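Local coordinates for protein complement C1r subcomponent (Homo sapiens, PDB 6F1D) that is a serine protease of the C1 complex of complement, represented here by its second CUB domain, which probably takes part in calcium-dependent assembly with C1s, at residues T9-Y14 against Y112-I117; P26-N31 against F97-S102; S33-R38 against S90-L95. One frame throughout, in Å; residues are numbered along the deposited sequence.

Contact 1. Residues T9-Y14 against Y112-I117; sequences TEASGY and YTTEII
The aromatic ring of Y112 lies flat against the backbone of S12 and G13, and this is the tightly packed part of the contact. G13 N sits 3.4 Å above the plane over the centre of the ring, while S12 C is placed over the same face nearer the rim. CG of Y112 stands between its own backbone N and carbonyl carbon (chi1 76°), on the side facing 9-14. G13, lacking a side chain, lets the ring come this near: a CB at this position would fall tight against CE2 of Y112. Alongside, the two backbones pair as antiparallel strands, G13 and Y112 forming a hydrogen-bonded pair through Y112 N to G13 O (2.8 Å) and G13 N to Y112 O (3.0 Å). At the far end of the ring, the hydroxyl OH of Y112 donates to E10 O at 2.9 Å; the oxygen lies at the ring edge, but the hydroxyl stands 45° out of the carbonyl plane of E10. T114 OG1 donates to A11 O at 2.9 Å, in the carbonyl plane and on a lone pair, and T114 CG2 lies against the same oxygen. On the buried side, Y112 rests on L42 and L44 of strand 40-46 in the same sheet.

The solvent side is looser. CB of S12 still comes within 3.2 Å of Y112 O, but its contact with CG2 of T113, at 4.0 Å, is slack. The side chains of E10 and A11 are exposed, that of E10 leading off from the loop. Two side-chain hydroxyls thus hold successive loop carbonyls, E10 O and A11 O, next to the G13-Y112 pair, and would be expected to fix the course of the loop there.

Contact 2. Residues P26-N31 against F97-S102; sequences PDLRCN and FFTDES. With CA (calcium ion), chain B.
L28 and T99 lie side by side with their side chains pointing the same way, and OG1 of T99 faces the L28 backbone. Set between its own backbone N and carbonyl carbon (chi1 66°), OG1 of T99 accepts from L28 N at 3.0 Å with an N-H...O angle of 165°, and also packs against L28 CB. The same hydroxyl bonds to P25 O, while CG2 of T99 lies over one face of the F97 ring, offset toward the rim. An alanine in place of T99 would probably leave L28 N without this acceptor, P25 O without its hydroxyl partner and that part of the F97 face without its methyl cover.

F97 and C30 turn to one side of the antiparallel pair, their CB atoms 4.1 Å apart, and C30 continues into the disulfide with C3. F98 and R29 occupy the opposite side, where CB of R29 approaches CD1 of F98. Water 2 bridges L28 O and T99 O. Past T99 the two backbones remain together: D27 N donates to D100 O at 2.9 Å from well above the carbonyl plane, and P26 CB packs on the same oxygen. D100 points away from 26-31, and its OD1 binds calcium at 2.4 Å. S102 O and two waters also bind, with E53 and D63 completing the site. Water 3, a calcium ligand, donates to D100 O, so one carbonyl receives both the neighbouring backbone and the metal's shell; this geometry would tie the 26-31 segment to the calcium-binding loop.

Contact 3. Residues S33-R38 against S90-L95; sequences SIRVER and SNAVDL
N91, with more surface buried here than any other residue of the two segments, runs alongside V36 with its side chain antiparallel to that of the valine, and grips the V36 backbone from both ends. N91 O accepts from V36 N at 3.0 Å, and N91 ND2 donates back to V36 O at 3.1 Å. CB of N91 packs on CG2 of V36. Water 5 also links V36 O to N91 O.

I34 comes next, in a hydrogen-bonded pair with V93: its N donates to V93 O at 2.8 Å, nearly straight at 175°, and its CD1 lies 4.3 Å from CG1 of V93.

R35 folds back over strand 92-98 through a bend at chi2 (-74°). CB of A92 sits 3.6 Å above one face of its guanidinium, toward the rim, and the carboxylate of D94 meets the edge, the two planes 83° apart. NH2 of R35 makes the salt bridge to D94 at 2.9 Å, on the syn lone pair of OD2; NH1 donates to I34 O and, weakly, to V93 O. S33 OG donates to the other oxygen, D94 OD1, at 2.8 Å from above the carboxylate plane. Both oxygens of D94 therefore have partners, which would limit turning of the group. Since I34 O also accepts from V93 N, the arginine spans a backbone already paired.

On the opposite side of the sheet from S33, R35, A92 and D94, I34 and V93 face the other sheet: both touch L42 of strand 40-46, and I34 also meets Y112 of strand 109-116. In the plane of its own sheet, strand 29-35 has strand 6-8 along its other edge, bonded from S33 and R35 to Y8.

In the fold
From the N terminus, strand 6-8 leads into 9-14, the first half of contact 1, whose loop closes only when the chain returns at 112-117. Inside it, strand 29-35 supplies 26-31 and then 33-38, and strand 92-98 returns through 90-95 and 97-102. Contact 3 is thus nested within contact 2, and contact 2 within contact 1; none cross. Contacts 2 and 3 are two ends of one antiparallel strand pair, centres about 22 Å apart, the former at the calcium site. Contact 1 belongs to the other sheet of the CUB beta-sandwich and touches contact 3 through T9 on R35 and T114 on V36, while contact 2 lies on the opposite side of the chain's centre from contact 1.

Contact 1. Residues T9-Y14 against Y112-I117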
ATOM      1  N   THR A   9      -9.710   2.296 -10.710  1.00 25.65           N
ATOM      2  CA  THR A   9     -10.861   3.182 -10.703  1.00 25.57           C
ATOM      3  C   THR A   9     -12.191   2.466 -10.462  1.00 32.35           C
ATOM      4  O   THR A   9     -13.220   3.134 -10.454  1.00 30.91           O
ATOM      5  CB  THR A   9     -10.967   3.945 -12.023  1.00 27.41           C
ATOM      6  OG1 THR A   9     -11.293   3.004 -13.045  1.00 36.00           O
ATOM      7  CG2 THR A   9      -9.620   4.600 -12.362  1.00 28.55           C
ATOM      8  N   GLU A  10     -12.206   1.148 -10.269  1.00 27.79           N
ATOM      9  CA  GLU A  10     -13.467   0.472  -9.978  1.00 33.29           C
ATOM     10  C   GLU A  10     -13.921   0.779  -8.538  1.00 31.61           C
ATOM     11  O   GLU A  10     -13.166   1.300  -7.726  1.00 26.05           O
ATOM     12  CB  GLU A  10     -13.321  -1.030 -10.215  1.00 36.82           C
ATOM     13  CG  GLU A  10     -13.544  -1.425 -11.669  1.00 66.19           C
ATOM     14  CD  GLU A  10     -12.588  -2.509 -12.147  1.00 85.98           C
ATOM     15  OE1 GLU A  10     -11.994  -2.335 -13.233  1.00 94.45           O
ATOM     16  OE2 GLU A  10     -12.435  -3.538 -11.446  1.00 91.10           O
ATOM     17  N   ALA A  11     -15.176   0.452  -8.225  1.00 30.59           N
ATOM     18  CA  ALA A  11     -15.741   0.732  -6.903  1.00 30.67           C
ATOM     19  C   ALA A  11     -15.085  -0.072  -5.787  1.00 37.01           C
ATOM     20  O   ALA A  11     -15.165   0.324  -4.624  1.00 28.84           O
ATOM     21  CB  ALA A  11     -17.243   0.443  -6.882  1.00 34.40           C
ATOM     22  N   SER A  12     -14.481  -1.205  -6.099  1.00 29.15           N
ATOM     23  CA  SER A  12     -13.704  -1.903  -5.095  1.00 27.71           C
ATOM     24  C   SER A  12     -12.612  -2.688  -5.802  1.00 29.49           C
ATOM     25  O   SER A  12     -12.688  -2.933  -7.009  1.00 28.97           O
ATOM     26  CB  SER A  12     -14.583  -2.833  -4.267  1.00 30.19           C
ATOM     27  OG  SER A  12     -15.230  -3.767  -5.122  1.00 40.25           O
ATOM     28  N   GLY A  13     -11.616  -3.123  -5.043  1.00 25.02           N
ATOM     29  CA  GLY A  13     -10.644  -3.997  -5.677  1.00 28.95           C
ATOM     30  C   GLY A  13      -9.520  -4.367  -4.739  1.00 29.29           C
ATOM     31  O   GLY A  13      -9.432  -3.886  -3.612  1.00 27.18           O
ATOM     32  N   TYR A  14      -8.639  -5.216  -5.234  1.00 23.01           N
ATOM     33  CA  TYR A  14      -7.483  -5.656  -4.473  1.00 21.68           C
ATOM     34  C   TYR A  14      -6.226  -5.042  -5.080  1.00 21.80           C
ATOM     35  O   TYR A  14      -6.099  -4.902  -6.308  1.00 21.49           O
ATOM     36  CB  TYR A  14      -7.338  -7.177  -4.476  1.00 23.53           C
ATOM     37  CG  TYR A  14      -8.366  -7.970  -3.702  1.00 27.73           C
ATOM     38  CD1 TYR A  14      -9.409  -8.611  -4.369  1.00 31.06           C
ATOM     39  CD2 TYR A  14      -8.284  -8.104  -2.315  1.00 25.93           C
ATOM     40  CE1 TYR A  14     -10.341  -9.356  -3.688  1.00 38.28           C
ATOM     41  CE2 TYR A  14      -9.225  -8.857  -1.622  1.00 29.95           C
ATOM     42  CZ  TYR A  14     -10.243  -9.454  -2.316  1.00 38.29           C
ATOM     43  OH  TYR A  14     -11.157 -10.198  -1.638  1.00 46.84           O
ATOM     44  N   TYR A 112      -9.683  -2.359  -1.227  1.00 20.37           N
ATOM     45  CA  TYR A 112     -10.337  -1.069  -1.042  1.00 23.18           C
ATOM     46  C   TYR A 112     -11.803  -1.199  -1.427  1.00 25.16           C
ATOM     47  O   TYR A 112     -12.164  -1.980  -2.324  1.00 20.14           O
ATOM     48  CB  TYR A 112      -9.632   0.026  -1.844  1.00 17.35           C
ATOM     49  CG  TYR A 112      -9.893   0.023  -3.330  1.00 19.36           C
ATOM     50  CD1 TYR A 112     -10.983   0.704  -3.857  1.00 19.68           C
ATOM     51  CD2 TYR A 112      -9.022  -0.619  -4.211  1.00 19.75           C
ATOM     52  CE1 TYR A 112     -11.230   0.697  -5.236  1.00 24.19           C
ATOM     53  CE2 TYR A 112      -9.259  -0.625  -5.575  1.00 25.32           C
ATOM     54  CZ  TYR A 112     -10.366   0.034  -6.077  1.00 23.03           C
ATOM     55  OH  TYR A 112     -10.607   0.051  -7.433  1.00 29.65           O
ATOM     56  N   THR A 113     -12.650  -0.462  -0.715  1.00 20.16           N
ATOM     57  CA  THR A 113     -14.060  -0.381  -1.034  1.00 21.94           C
ATOM     58  C   THR A 113     -14.427   1.086  -1.004  1.00 22.32           C
ATOM     59  O   THR A 113     -13.676   1.906  -0.467  1.00 21.79           O
ATOM     60  CB  THR A 113     -14.911  -1.156  -0.033  1.00 33.59           C
ATOM     61  OG1 THR A 113     -14.480  -0.819   1.313  1.00 24.89           O
ATOM     62  CG2 THR A 113     -14.786  -2.706  -0.266  1.00 31.76           C
ATOM     63  N   THR A 114     -15.616   1.412  -1.490  1.00 24.00           N
ATOM     64  CA  THR A 114     -16.054   2.797  -1.510  1.00 29.07           C
ATOM     65  C   THR A 114     -17.346   2.938  -0.722  1.00 30.81           C
ATOM     66  O   THR A 114     -18.209   2.051  -0.717  1.00 31.49           O
ATOM     67  CB  THR A 114     -16.243   3.327  -2.943  1.00 24.70           C
ATOM     68  OG1 THR A 114     -17.019   2.396  -3.700  1.00 31.70           O
ATOM     69  CG2 THR A 114     -14.895   3.474  -3.647  1.00 22.64           C
ATOM     70  N   GLU A 115     -17.437   4.055  -0.029  1.00 33.46           N
ATOM     71  CA  GLU A 115     -18.589   4.442   0.751  1.00 38.25           C
ATOM     72  C   GLU A 115     -19.244   5.615   0.049  1.00 45.04           C
ATOM     73  O   GLU A 115     -18.560   6.546  -0.425  1.00 33.10           O
ATOM     74  CB  GLU A 115     -18.178   4.827   2.175  1.00 49.76           C
ATOM     75  CG  GLU A 115     -19.271   5.517   2.987  1.00 63.12           C
ATOM     76  CD  GLU A 115     -18.745   6.178   4.262  1.00 80.38           C
ATOM     77  OE1 GLU A 115     -17.627   5.842   4.714  1.00 80.20           O
ATOM     78  OE2 GLU A 115     -19.459   7.039   4.820  1.00 89.79           O
ATOM     79  N   ILE A 116     -20.564   5.549  -0.028  1.00 38.07           N
ATOM     80  CA  ILE A 116     -21.358   6.559  -0.709  1.00 57.59           C
ATOM     81  C   ILE A 116     -21.596   7.713   0.258  1.00 60.06           C
ATOM     82  O   ILE A 116     -22.111   7.512   1.362  1.00 60.48           O
ATOM     83  CB  ILE A 116     -22.685   5.963  -1.199  1.00 65.56           C
ATOM     84  CG1 ILE A 116     -22.444   5.021  -2.383  1.00 58.58           C
ATOM     85  CG2 ILE A 116     -23.653   7.072  -1.545  1.00 66.63           C
ATOM     86  CD1 ILE A 116     -22.321   3.581  -1.994  1.00 64.74           C
ATOM     87  N   ILE A 117     -21.204   8.912  -0.146  1.00 61.23           N
ATOM     88  CA  ILE A 117     -21.409  10.097   0.677  1.00 65.12           C
ATOM     89  C   ILE A 117     -22.851  10.567   0.570  1.00 66.28           C
ATOM     90  O   ILE A 117     -23.516  10.786   1.581  1.00 78.73           O
ATOM     91  CB  ILE A 117     -20.442  11.208   0.281  1.00 59.97           C
ATOM     92  CG1 ILE A 117     -19.031  10.874   0.770  1.00 58.86           C
ATOM     93  CG2 ILE A 117     -20.914  12.536   0.819  1.00 56.28           C
ATOM     94  CD1 ILE A 117     -17.974  11.821   0.215  1.00 57.34           C
TER

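Contact 2. Residues P26-N31 against F97-S102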
ATOM      1  N   PRO A  26      13.582  -6.446  -5.151  1.00 23.50           N
ATOM      2  CA  PRO A  26      14.288  -5.300  -4.586  1.00 22.39           C
ATOM      3  C   PRO A  26      14.296  -4.103  -5.531  1.00 20.70           C
ATOM      4  O   PRO A  26      13.904  -4.191  -6.690  1.00 24.86           O
ATOM      5  CB  PRO A  26      15.712  -5.855  -4.400  1.00 26.65           C
ATOM      6  CG  PRO A  26      15.877  -6.770  -5.555  1.00 30.46           C
ATOM      7  CD  PRO A  26      14.526  -7.396  -5.784  1.00 28.58           C
ATOM      8  N   ASP A  27      14.726  -2.957  -4.976  1.00 19.96           N
ATOM      9  CA  ASP A  27      14.993  -1.722  -5.705  1.00 23.06           C
ATOM     10  C   ASP A  27      13.758  -1.182  -6.412  1.00 22.99           C
ATOM     11  O   ASP A  27      13.863  -0.527  -7.449  1.00 32.89           O
ATOM     12  CB  ASP A  27      16.164  -1.914  -6.666  1.00 28.56           C
ATOM     13  CG  ASP A  27      17.449  -2.238  -5.929  1.00 46.57           C
ATOM     14  OD1 ASP A  27      17.746  -1.535  -4.928  1.00 52.86           O
ATOM     15  OD2 ASP A  27      18.146  -3.205  -6.317  1.00 62.38           O
ATOM     16  N   LEU A  28      12.588  -1.405  -5.823  1.00 24.24           N
ATOM     17  CA  LEU A  28      11.349  -0.938  -6.406  1.00 22.73           C
ATOM     18  C   LEU A  28      11.062   0.486  -5.960  1.00 30.18           C
ATOM     19  O   LEU A  28      11.331   0.860  -4.814  1.00 23.28           O
ATOM     20  CB  LEU A  28      10.181  -1.797  -5.959  1.00 28.02           C
ATOM     21  CG  LEU A  28      10.076  -3.230  -6.427  1.00 37.61           C
ATOM     22  CD1 LEU A  28       8.805  -3.832  -5.790  1.00 34.17           C
ATOM     23  CD2 LEU A  28      10.110  -3.332  -7.964  1.00 31.04           C
ATOM     24  N   ARG A  29      10.445   1.247  -6.854  1.00 26.46           N
ATOM     25  CA  ARG A  29       9.699   2.457  -6.508  1.00 24.95           C
ATOM     26  C   ARG A  29       8.361   2.338  -7.225  1.00 30.05           C
ATOM     27  O   ARG A  29       8.237   2.740  -8.384  1.00 34.82           O
ATOM     28  CB  ARG A  29      10.468   3.737  -6.907  1.00 27.59           C
ATOM     29  CG  ARG A  29      11.989   3.565  -6.911  1.00 43.91           C
ATOM     30  CD  ARG A  29      12.753   4.896  -6.758  1.00 65.67           C
ATOM     31  NE  ARG A  29      14.043   4.878  -7.456  1.00 76.71           N
ATOM     32  CZ  ARG A  29      15.096   4.127  -7.112  1.00 84.11           C
ATOM     33  NH1 ARG A  29      15.039   3.305  -6.065  1.00 81.83           N
ATOM     34  NH2 ARG A  29      16.216   4.191  -7.828  1.00 83.91           N
ATOM     35  N   CYS A  30       7.381   1.756  -6.547  1.00 23.48           N
ATOM     36  CA  CYS A  30       6.070   1.453  -7.103  1.00 27.80           C
ATOM     37  C   CYS A  30       5.067   2.526  -6.698  1.00 30.68           C
ATOM     38  O   CYS A  30       5.044   2.956  -5.544  1.00 30.59           O
ATOM     39  CB  CYS A  30       5.579   0.089  -6.597  1.00 31.95           C
ATOM     40  SG  CYS A  30       6.700  -1.220  -6.955  1.00 46.53           S
ATOM     41  N   ASN A  31       4.231   2.951  -7.646  1.00 21.12           N
ATOM     42  CA  ASN A  31       3.150   3.888  -7.361  1.00 18.26           C
ATOM     43  C   ASN A  31       1.829   3.253  -7.768  1.00 19.01           C
ATOM     44  O   ASN A  31       1.626   2.929  -8.947  1.00 31.52           O
ATOM     45  CB  ASN A  31       3.365   5.207  -8.127  1.00 21.99           C
ATOM     46  CG  ASN A  31       2.206   6.189  -7.944  1.00 44.81           C
ATOM     47  OD1 ASN A  31       1.607   6.292  -6.856  1.00 43.78           O
ATOM     48  ND2 ASN A  31       1.886   6.919  -9.014  1.00 56.16           N
ATOM     49  N   PHE A  97       5.370   2.302  -2.712  1.00 15.25           N
ATOM     50  CA  PHE A  97       6.119   1.217  -2.079  1.00 16.56           C
ATOM     51  C   PHE A  97       7.568   1.292  -2.556  1.00 19.62           C
ATOM     52  O   PHE A  97       7.833   1.126  -3.754  1.00 20.05           O
ATOM     53  CB  PHE A  97       5.465  -0.118  -2.467  1.00 17.23           C
ATOM     54  CG  PHE A  97       6.030  -1.329  -1.783  1.00 15.11           C
ATOM     55  CD1 PHE A  97       6.202  -2.488  -2.507  1.00 17.66           C
ATOM     56  CD2 PHE A  97       6.327  -1.326  -0.429  1.00 17.51           C
ATOM     57  CE1 PHE A  97       6.716  -3.657  -1.891  1.00 18.60           C
ATOM     58  CE2 PHE A  97       6.830  -2.494   0.192  1.00 20.91           C
ATOM     59  CZ  PHE A  97       7.001  -3.640  -0.543  1.00 14.98           C
ATOM     60  N   PHE A  98       8.499   1.504  -1.626  1.00 14.47           N
ATOM     61  CA  PHE A  98       9.925   1.577  -1.922  1.00 19.84           C
ATOM     62  C   PHE A  98      10.620   0.381  -1.295  1.00 20.72           C
ATOM     63  O   PHE A  98      10.373   0.077  -0.127  1.00 15.47           O
ATOM     64  CB  PHE A  98      10.558   2.824  -1.316  1.00 20.48           C
ATOM     65  CG  PHE A  98       9.971   4.127  -1.799  1.00 27.68           C
ATOM     66  CD1 PHE A  98      10.447   4.722  -2.956  1.00 34.37           C
ATOM     67  CD2 PHE A  98       8.987   4.784  -1.059  1.00 30.41           C
ATOM     68  CE1 PHE A  98       9.938   5.936  -3.401  1.00 39.99           C
ATOM     69  CE2 PHE A  98       8.467   6.016  -1.496  1.00 24.66           C
ATOM     70  CZ  PHE A  98       8.948   6.585  -2.667  1.00 29.30           C
ATOM     71  N   THR A  99      11.499  -0.275  -2.033  1.00 15.42           N
ATOM     72  CA  THR A  99      12.220  -1.387  -1.435  1.00 23.85           C
ATOM     73  C   THR A  99      13.690  -1.244  -1.752  1.00 18.63           C
ATOM     74  O   THR A  99      14.080  -0.696  -2.797  1.00 22.73           O
ATOM     75  CB  THR A  99      11.723  -2.756  -1.925  1.00 21.64           C
ATOM     76  OG1 THR A  99      12.009  -2.892  -3.328  1.00 20.46           O
ATOM     77  CG2 THR A  99      10.211  -2.866  -1.763  1.00 14.97           C
ATOM     78  N   ASP A 100      14.514  -1.754  -0.863  1.00 19.69           N
ATOM     79  CA  ASP A 100      15.948  -1.585  -1.026  1.00 20.17           C
ATOM     80  C   ASP A 100      16.531  -2.807  -1.735  1.00 21.43           C
ATOM     81  O   ASP A 100      15.796  -3.585  -2.337  1.00 23.40           O
ATOM     82  CB  ASP A 100      16.613  -1.348   0.330  1.00 22.08           C
ATOM     83  CG  ASP A 100      16.583  -2.598   1.246  1.00 27.47           C
ATOM     84  OD1 ASP A 100      15.981  -3.644   0.883  1.00 20.54           O
ATOM     85  OD2 ASP A 100      17.166  -2.514   2.364  1.00 29.42           O
ATOM     86  N   GLU A 101      17.843  -3.035  -1.601  1.00 23.30           N
ATOM     87  CA  GLU A 101      18.534  -3.979  -2.470  1.00 25.69           C
ATOM     88  C   GLU A 101      18.415  -5.447  -2.041  1.00 34.95           C
ATOM     89  O   GLU A 101      18.829  -6.307  -2.820  1.00 33.48           O
ATOM     90  CB  GLU A 101      20.026  -3.600  -2.566  1.00 35.97           C
ATOM     91  CG  GLU A 101      20.788  -3.697  -1.234  1.00 42.71           C
ATOM     92  CD  GLU A 101      22.239  -3.167  -1.308  1.00 70.27           C
ATOM     93  OE1 GLU A 101      22.459  -2.025  -1.795  1.00 79.12           O
ATOM     94  OE2 GLU A 101      23.162  -3.904  -0.881  1.00 71.25           O
ATOM     95  N   SER A 102      17.890  -5.775  -0.846  1.00 28.86           N
ATOM     96  CA  SER A 102      17.958  -7.172  -0.405  1.00 34.84           C
ATOM     97  C   SER A 102      16.819  -7.516   0.554  1.00 34.23           C
ATOM     98  O   SER A 102      16.101  -6.639   1.063  1.00 26.41           O
ATOM     99  CB  SER A 102      19.280  -7.461   0.290  1.00 33.86           C
ATOM    100  OG  SER A 102      19.289  -6.747   1.537  1.00 29.39           O
TER
HETATM  101 CA    CA B 300      14.226  -5.095   1.464  1.00 21.35          CA
HETATM  102  O   HOH W   1      19.405  -5.666  -5.469  1.00 43.17           O
HETATM  103  O   HOH W   2      13.974   1.947  -4.194  1.00 38.12           O
HETATM  104  O   HOH W   3      13.874  -5.177  -0.829  1.00 19.31           O
HETATM  105  O   HOH W   4      12.954  -7.292   1.411  1.00 19.73           O

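Contact 3. Residues S33-R38 against S90-L95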
ATOM      1  N   SER A  33      -2.257   4.074  -7.719  1.00 16.22           N
ATOM      2  CA  SER A  33      -3.225   5.149  -7.522  1.00 18.44           C
ATOM      3  C   SER A  33      -4.632   4.584  -7.546  1.00 20.64           C
ATOM      4  O   SER A  33      -4.958   3.752  -8.406  1.00 23.32           O
ATOM      5  CB  SER A  33      -3.088   6.235  -8.619  1.00 16.68           C
ATOM      6  OG  SER A  33      -1.769   6.776  -8.629  1.00 29.84           O
ATOM      7  N   ILE A  34      -5.484   5.084  -6.657  1.00 19.70           N
ATOM      8  CA  ILE A  34      -6.919   4.805  -6.678  1.00 17.57           C
ATOM      9  C   ILE A  34      -7.644   6.113  -6.932  1.00 18.50           C
ATOM     10  O   ILE A  34      -7.397   7.108  -6.236  1.00 18.87           O
ATOM     11  CB  ILE A  34      -7.401   4.207  -5.350  1.00 19.62           C
ATOM     12  CG1 ILE A  34      -6.472   3.078  -4.931  1.00 19.97           C
ATOM     13  CG2 ILE A  34      -8.882   3.754  -5.494  1.00 15.60           C
ATOM     14  CD1 ILE A  34      -6.868   2.508  -3.535  1.00 19.61           C
ATOM     15  N   ARG A  35      -8.515   6.126  -7.926  1.00 19.99           N
ATOM     16  CA  ARG A  35      -9.254   7.346  -8.245  1.00 19.25           C
ATOM     17  C   ARG A  35     -10.698   6.943  -8.479  1.00 27.52           C
ATOM     18  O   ARG A  35     -10.976   6.186  -9.417  1.00 32.79           O
ATOM     19  CB  ARG A  35      -8.679   8.044  -9.486  1.00 19.73           C
ATOM     20  CG  ARG A  35      -7.218   8.566  -9.305  1.00 22.81           C
ATOM     21  CD  ARG A  35      -7.246   9.797  -8.419  1.00 27.15           C
ATOM     22  NE  ARG A  35      -5.943  10.445  -8.259  1.00 23.73           N
ATOM     23  CZ  ARG A  35      -4.923   9.945  -7.569  1.00 27.43           C
ATOM     24  NH1 ARG A  35      -5.038   8.759  -6.948  1.00 21.86           N
ATOM     25  NH2 ARG A  35      -3.783  10.656  -7.495  1.00 22.36           N
ATOM     26  N   VAL A  36     -11.617   7.434  -7.648  1.00 25.64           N
ATOM     27  CA  VAL A  36     -13.031   7.097  -7.819  1.00 30.63           C
ATOM     28  C   VAL A  36     -13.819   8.399  -7.887  1.00 32.78           C
ATOM     29  O   VAL A  36     -13.263   9.497  -7.782  1.00 29.99           O
ATOM     30  CB  VAL A  36     -13.551   6.161  -6.711  1.00 29.56           C
ATOM     31  CG1 VAL A  36     -12.759   4.839  -6.721  1.00 27.40           C
ATOM     32  CG2 VAL A  36     -13.412   6.802  -5.354  1.00 23.63           C
ATOM     33  N   GLU A  37     -15.124   8.287  -8.118  1.00 39.69           N
ATOM     34  CA  GLU A  37     -15.853   9.512  -8.412  1.00 38.33           C
ATOM     35  C   GLU A  37     -16.069  10.327  -7.140  1.00 39.82           C
ATOM     36  O   GLU A  37     -16.126   9.791  -6.030  1.00 37.73           O
ATOM     37  CB  GLU A  37     -17.185   9.225  -9.111  1.00 52.85           C
ATOM     38  CG  GLU A  37     -18.126  10.451  -9.272  1.00 79.81           C
ATOM     39  CD  GLU A  37     -17.551  11.673 -10.051  1.00 95.85           C
ATOM     40  OE1 GLU A  37     -18.373  12.412 -10.644  1.00102.49           O
ATOM     41  OE2 GLU A  37     -16.319  11.921 -10.074  1.00 98.85           O
ATOM     42  N   ARG A  38     -16.113  11.658  -7.318  1.00 37.47           N
ATOM     43  CA  ARG A  38     -16.472  12.562  -6.241  1.00 45.05           C
ATOM     44  C   ARG A  38     -17.766  12.092  -5.589  1.00 56.22           C
ATOM     45  O   ARG A  38     -18.665  11.552  -6.247  1.00 58.38           O
ATOM     46  CB  ARG A  38     -16.630  13.981  -6.788  1.00 59.20           C
ATOM     47  CG  ARG A  38     -16.860  15.055  -5.730  1.00 72.78           C
ATOM     48  CD  ARG A  38     -16.536  16.454  -6.259  1.00 81.98           C
ATOM     49  NE  ARG A  38     -15.162  16.547  -6.754  1.00 81.55           N
ATOM     50  CZ  ARG A  38     -14.818  17.116  -7.907  1.00 80.47           C
ATOM     51  NH1 ARG A  38     -15.749  17.663  -8.686  1.00 75.77           N
ATOM     52  NH2 ARG A  38     -13.541  17.138  -8.277  1.00 75.50           N
ATOM     53  N   SER A  90     -11.526  10.310   1.307  1.00 31.89           N
ATOM     54  CA  SER A  90     -10.983  10.833   0.065  1.00 30.29           C
ATOM     55  C   SER A  90     -11.410   9.954  -1.098  1.00 28.02           C
ATOM     56  O   SER A  90     -11.555   8.747  -0.944  1.00 26.37           O
ATOM     57  CB  SER A  90      -9.449  10.862   0.124  1.00 27.32           C
ATOM     58  OG  SER A  90      -8.925  11.427  -1.060  1.00 37.30           O
ATOM     59  N   ASN A  91     -11.559  10.551  -2.277  1.00 23.64           N
ATOM     60  CA  ASN A  91     -11.738   9.775  -3.498  1.00 22.78           C
ATOM     61  C   ASN A  91     -10.439   9.551  -4.270  1.00 23.19           C
ATOM     62  O   ASN A  91     -10.491   9.026  -5.381  1.00 26.52           O
ATOM     63  CB  ASN A  91     -12.763  10.457  -4.411  1.00 28.86           C
ATOM     64  CG  ASN A  91     -12.253  11.765  -4.966  1.00 39.43           C
ATOM     65  OD1 ASN A  91     -11.554  12.495  -4.282  1.00 40.50           O
ATOM     66  ND2 ASN A  91     -12.586  12.058  -6.216  1.00 45.03           N
ATOM     67  N   ALA A  92      -9.285   9.940  -3.720  1.00 26.86           N
ATOM     68  CA  ALA A  92      -7.995   9.856  -4.421  1.00 24.14           C
ATOM     69  C   ALA A  92      -6.959   9.388  -3.418  1.00 22.17           C
ATOM     70  O   ALA A  92      -6.636  10.120  -2.478  1.00 28.09           O
ATOM     71  CB  ALA A  92      -7.586  11.211  -4.997  1.00 28.16           C
ATOM     72  N   VAL A  93      -6.456   8.176  -3.600  1.00 19.11           N
ATOM     73  CA  VAL A  93      -5.431   7.615  -2.719  1.00 17.59           C
ATOM     74  C   VAL A  93      -4.216   7.248  -3.564  1.00 18.19           C
ATOM     75  O   VAL A  93      -4.362   6.842  -4.724  1.00 18.59           O
ATOM     76  CB  VAL A  93      -6.006   6.405  -1.962  1.00 18.39           C
ATOM     77  CG1 VAL A  93      -4.923   5.563  -1.298  1.00 20.55           C
ATOM     78  CG2 VAL A  93      -7.027   6.947  -0.916  1.00 21.13           C
ATOM     79  N   ASP A  94      -3.015   7.441  -3.019  1.00 18.41           N
ATOM     80  CA  ASP A  94      -1.830   6.896  -3.670  1.00 21.44           C
ATOM     81  C   ASP A  94      -1.059   6.077  -2.647  1.00 25.13           C
ATOM     82  O   ASP A  94      -0.952   6.477  -1.485  1.00 21.74           O
ATOM     83  CB  ASP A  94      -0.946   7.986  -4.239  1.00 28.77           C
ATOM     84  CG  ASP A  94      -1.644   8.785  -5.365  1.00 53.68           C
ATOM     85  OD1 ASP A  94      -1.321   8.555  -6.572  1.00 46.63           O
ATOM     86  OD2 ASP A  94      -2.508   9.648  -5.038  1.00 57.03           O
ATOM     87  N   LEU A  95      -0.569   4.915  -3.062  1.00 19.14           N
ATOM     88  CA  LEU A  95       0.378   4.122  -2.278  1.00 16.66           C
ATOM     89  C   LEU A  95       1.714   4.119  -2.996  1.00 20.85           C
ATOM     90  O   LEU A  95       1.767   3.889  -4.205  1.00 24.80           O
ATOM     91  CB  LEU A  95      -0.091   2.694  -2.092  1.00 23.09           C
ATOM     92  CG  LEU A  95      -1.409   2.622  -1.327  1.00 31.69           C
ATOM     93  CD1 LEU A  95      -2.493   2.555  -2.366  1.00 24.11           C
ATOM     94  CD2 LEU A  95      -1.411   1.388  -0.441  1.00 34.80           C
TER
HETATM   95  O   HOH W   5     -10.882  10.520  -8.275  1.00 45.57           O